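Side-chain contacts in m3DLH protein (Halieaceae bacterium, PDB 7JKA), which probably hydrolyses ester or lactone bonds as a member of the dienelactone hydrolase family, and may also act on phosphotriesters: residues E18-Y21 with T26-V29; V46-A51 with A106-A111. All coordinates share one frame; numbering follows the deposited sequence. Where two conformers were deposited one is given.

Contact 1: residues E18-Y21 with T26-V29; sequences EIRY and TQFV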
# COMPACT_ATOMS: atom_id res chain seq x y z
N GLU A 18 1.17 18.19 5.93
CA GLU A 18 0.35 17.35 6.79
C GLU A 18 -1.10 17.42 6.33
O GLU A 18 -1.59 18.49 5.96
CB GLU A 18 0.49 17.83 8.23
CG GLU A 18 -0.16 16.95 9.26
CD GLU A 18 0.27 17.33 10.66
OE1 GLU A 18 -0.43 18.15 11.29
OE2 GLU A 18 1.32 16.83 11.11
N ILE A 19 -1.77 16.28 6.35
CA ILE A 19 -3.19 16.19 6.00
C ILE A 19 -3.91 15.53 7.16
O ILE A 19 -3.60 14.39 7.51
CB ILE A 19 -3.44 15.38 4.72
CG1 ILE A 19 -2.51 15.82 3.57
CG2 ILE A 19 -4.88 15.53 4.31
CD1 ILE A 19 -3.10 16.90 2.74
N ARG A 20 -4.90 16.20 7.72
CA ARG A 20 -5.72 15.63 8.79
C ARG A 20 -7.04 15.16 8.19
O ARG A 20 -7.66 15.89 7.41
CB ARG A 20 -5.93 16.65 9.91
CG ARG A 20 -4.60 17.01 10.52
CD ARG A 20 -4.68 17.78 11.81
NE ARG A 20 -3.34 17.87 12.37
CZ ARG A 20 -2.90 17.17 13.41
NH1 ARG A 20 -3.70 16.33 14.06
NH2 ARG A 20 -1.63 17.32 13.80
N TYR A 21 -7.44 13.94 8.50
CA TYR A 21 -8.65 13.41 7.90
C TYR A 21 -9.27 12.41 8.86
O TYR A 21 -8.69 12.07 9.90
CB TYR A 21 -8.35 12.76 6.54
CG TYR A 21 -7.38 11.57 6.57
CD1 TYR A 21 -6.00 11.76 6.61
CD2 TYR A 21 -7.86 10.27 6.53
CE1 TYR A 21 -5.12 10.68 6.62
CE2 TYR A 21 -6.99 9.19 6.55
CZ TYR A 21 -5.61 9.40 6.60
OH TYR A 21 -4.74 8.31 6.60
N THR A 26 -12.23 8.06 13.98
CA THR A 26 -10.85 8.25 14.37
C THR A 26 -10.28 9.44 13.62
O THR A 26 -10.62 9.67 12.45
CB THR A 26 -10.05 6.98 14.05
OG1 THR A 26 -10.61 5.88 14.80
CG2 THR A 26 -8.57 7.14 14.37
N GLN A 27 -9.41 10.18 14.29
CA GLN A 27 -8.70 11.28 13.67
C GLN A 27 -7.36 10.77 13.14
O GLN A 27 -6.57 10.23 13.91
CB GLN A 27 -8.48 12.39 14.69
CG GLN A 27 -7.66 13.54 14.19
CD GLN A 27 -8.32 14.25 13.04
OE1 GLN A 27 -9.48 14.67 13.15
NE2 GLN A 27 -7.60 14.39 11.94
N PHE A 28 -7.12 10.94 11.84
CA PHE A 28 -5.91 10.48 11.18
C PHE A 28 -5.05 11.66 10.75
O PHE A 28 -5.56 12.75 10.48
CB PHE A 28 -6.23 9.62 9.94
CG PHE A 28 -6.99 8.37 10.25
CD1 PHE A 28 -6.34 7.26 10.79
CD2 PHE A 28 -8.35 8.29 10.00
CE1 PHE A 28 -7.05 6.11 11.11
CE2 PHE A 28 -9.07 7.13 10.32
CZ PHE A 28 -8.41 6.03 10.86
N VAL A 29 -3.74 11.42 10.68
CA VAL A 29 -2.78 12.45 10.29
C VAL A 29 -1.85 11.81 9.27
O VAL A 29 -1.01 10.98 9.64
CB VAL A 29 -2.00 12.99 11.49
CG1 VAL A 29 -1.13 14.15 11.04
CG2 VAL A 29 -2.96 13.42 12.61
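With chi1 at 61°, Tyr-21 carries its CG between its own backbone N and carbonyl carbon, which folds the ring back beneath the neighbouring strand. There the strand pairing sets Phe-28 CB over the ring face, 3.5 Å from the Tyr-21 centroid, a CH-pi contact. Phe-28 CG is anti to the carbonyl carbon (chi1 -62°), and this carries its ring off to one side: the two rings are nearly parallel but slid apart, centroids 5.3 Å away. The residues are a hydrogen-bonded antiparallel pair: Phe-28 N gives a bond of 2.7 Å to Tyr-21 O, and Tyr-21 N one of 3.0 Å to Phe-28 O. From the opposite face of that carbonyl plane the bent Gln-27 side chain adds NE2, so two donors grip Phe-28 O. At the far end of its ring, Tyr-21 OH is hydrogen-bonded to Asp-76 N. Were the tyrosine replaced by an alanine, Phe-28 CB would probably lose the ring face beneath it and Asp-76 N its hydroxyl partner. On the other face of the sheet, Val-29 CG2 lies over the Arg-20 guanidinium, 3.3 Å from Arg-20 NH1. In one of its two conformers, Glu-18 touches Val-29 CG1 through CG (3.5 Å) and forms a salt bridge from OE1 to Arg-20 NH2 (2.9 Å). Such pairing belongs to the antiparallel beta hairpin 14-22/27-35 at the margin of the alpha/beta-hydrolase sheet.

Contact 2: residues V46-A51 with A106-A111; sequences VVFPEA and ALARAA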
# COMPACT_ATOMS: atom_id res chain seq x y z
N VAL A 46 -2.20 6.50 -3.00
CA VAL A 46 -2.19 6.29 -1.56
C VAL A 46 -1.05 5.34 -1.23
O VAL A 46 -0.84 4.33 -1.91
CB VAL A 46 -3.52 5.72 -1.04
CG1 VAL A 46 -3.44 5.56 0.49
CG2 VAL A 46 -4.66 6.59 -1.44
N VAL A 47 -0.31 5.67 -0.19
CA VAL A 47 0.80 4.84 0.27
C VAL A 47 0.45 4.33 1.67
O VAL A 47 0.44 5.10 2.64
CB VAL A 47 2.12 5.61 0.29
CG1 VAL A 47 3.27 4.73 0.74
CG2 VAL A 47 2.43 6.26 -1.11
N PHE A 48 0.21 3.02 1.79
CA PHE A 48 -0.04 2.45 3.11
C PHE A 48 1.25 1.90 3.68
O PHE A 48 1.96 1.13 3.00
CB PHE A 48 -1.10 1.36 3.04
CG PHE A 48 -2.47 1.88 2.70
CD1 PHE A 48 -3.19 2.61 3.63
CD2 PHE A 48 -3.01 1.68 1.43
CE1 PHE A 48 -4.46 3.11 3.31
CE2 PHE A 48 -4.27 2.17 1.10
CZ PHE A 48 -4.99 2.89 2.03
N PRO A 49 1.60 2.29 4.90
CA PRO A 49 2.88 1.90 5.48
C PRO A 49 2.83 0.48 6.04
O PRO A 49 1.79 -0.17 6.09
CB PRO A 49 3.03 2.91 6.63
CG PRO A 49 1.57 3.04 7.13
CD PRO A 49 0.78 3.10 5.83
N GLU A 50 4.00 0.00 6.48
CA GLU A 50 4.04 -1.19 7.32
C GLU A 50 3.18 -1.00 8.58
O GLU A 50 2.78 0.13 8.88
CB GLU A 50 5.49 -1.52 7.70
CG GLU A 50 6.32 -2.01 6.51
CD GLU A 50 7.60 -2.68 6.98
OE1 GLU A 50 8.32 -2.09 7.81
OE2 GLU A 50 7.90 -3.80 6.53
N ALA A 51 2.87 -2.09 9.29
CA ALA A 51 1.91 -2.00 10.40
C ALA A 51 2.42 -1.18 11.56
O ALA A 51 1.62 -0.82 12.44
CB ALA A 51 1.52 -3.40 10.90
N ALA A 106 -12.65 1.10 6.19
CA ALA A 106 -13.04 2.49 6.38
C ALA A 106 -11.83 3.40 6.54
O ALA A 106 -11.84 4.52 6.01
CB ALA A 106 -13.95 2.61 7.59
N LEU A 107 -10.81 2.97 7.28
CA LEU A 107 -9.62 3.82 7.40
C LEU A 107 -8.86 3.87 6.08
O LEU A 107 -8.20 4.87 5.78
CB LEU A 107 -8.73 3.35 8.57
CG LEU A 107 -7.91 2.07 8.51
CD1 LEU A 107 -6.63 2.25 7.72
CD2 LEU A 107 -7.64 1.60 9.97
N ALA A 108 -8.91 2.79 5.28
CA ALA A 108 -8.26 2.82 3.97
C ALA A 108 -9.02 3.72 3.00
O ALA A 108 -8.42 4.53 2.28
CB ALA A 108 -8.15 1.41 3.41
N ARG A 109 -10.35 3.63 3.01
CA ARG A 109 -11.15 4.48 2.15
C ARG A 109 -11.05 5.95 2.55
O ARG A 109 -11.07 6.83 1.69
CB ARG A 109 -12.60 3.99 2.17
CG ARG A 109 -13.38 4.39 0.96
CD ARG A 109 -14.07 3.21 0.30
NE ARG A 109 -14.64 3.66 -0.96
CZ ARG A 109 -15.59 3.02 -1.63
NH1 ARG A 109 -16.03 3.55 -2.77
NH2 ARG A 109 -16.11 1.89 -1.16
N ALA A 110 -10.90 6.22 3.86
CA ALA A 110 -10.71 7.60 4.30
C ALA A 110 -9.43 8.18 3.74
O ALA A 110 -9.40 9.35 3.33
CB ALA A 110 -10.71 7.67 5.83
N ALA A 111 -8.36 7.38 3.68
CA ALA A 111 -7.13 7.86 3.06
C ALA A 111 -7.34 8.13 1.57
O ALA A 111 -6.92 9.17 1.06
CB ALA A 111 -5.98 6.88 3.30
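Phe-48 reaches from the sheet toward helix 106-111 and meets two alanine methyls obliquely, with neither its face nor its edge squarely presented to them. The far end of the ring does the touching: CZ lies 3.8 Å from Ala-108 CB, and CE1 lies 4.1 Å from Ala-111 CB. These two alanines stand three residues apart, close to one helical turn, so their methyls follow each other along the side of the helix that looks at the strand. CE1 also comes within 3.9 Å of Ala-108 CA, so the ring packs against the helix backbone as well as its methyls, and Ala-108 O lies in the ring plane at its edge.

Val-46, two residues earlier on the same side of the strand, completes the group. In one of its two conformers CG1 is anti to the backbone N (chi1 -178°), a setting that places this methyl over one face of the Phe-48 ring, 3.4 Å above the plane and offset toward the rim. The same CG1 then touches Ala-111 CB at 4.0 Å, so Ala-111 is shared between the valine methyl and the ring. All four side chains are buried and apolar, and the contact rests on packing alone. The Phe-48 ring and the Val-46 methyl span the distance between strand and helix, whose segment axes stand 9.7 Å apart and run roughly antiparallel, at 144°. Beyond the helix contact, the Phe-48 ring also packs on Thr-137 and Ala-138 of helix 133-143, which follows a probable nucleophile elbow at Cys-132. A helix laid against the parallel strands of the central sheet in this way is characteristic of the alpha/beta-hydrolase fold, here joining strand 42-48 to helix 101-116.

Contact 1 belongs to the outer part of the fold and is only partly buried, whereas contact 2 lies wholly inside, its centre about 7 Å from the centre of the chain, against about 17 Å for the centre of contact 1. Their chemistry differs accordingly: the hairpin joins backbone bonds, aromatic packing and an exposed ion pair, while the strand-helix interface is made of apolar side chains. Both lie on the same sheet, and helix 101-116, one side of contact 2, also covers the aromatic face of contact 1. Phe-28 CZ packs on Leu-107 CB at 3.5 Å, and the Tyr-21 ring lies against the helix near Ala-110 and Ala-111.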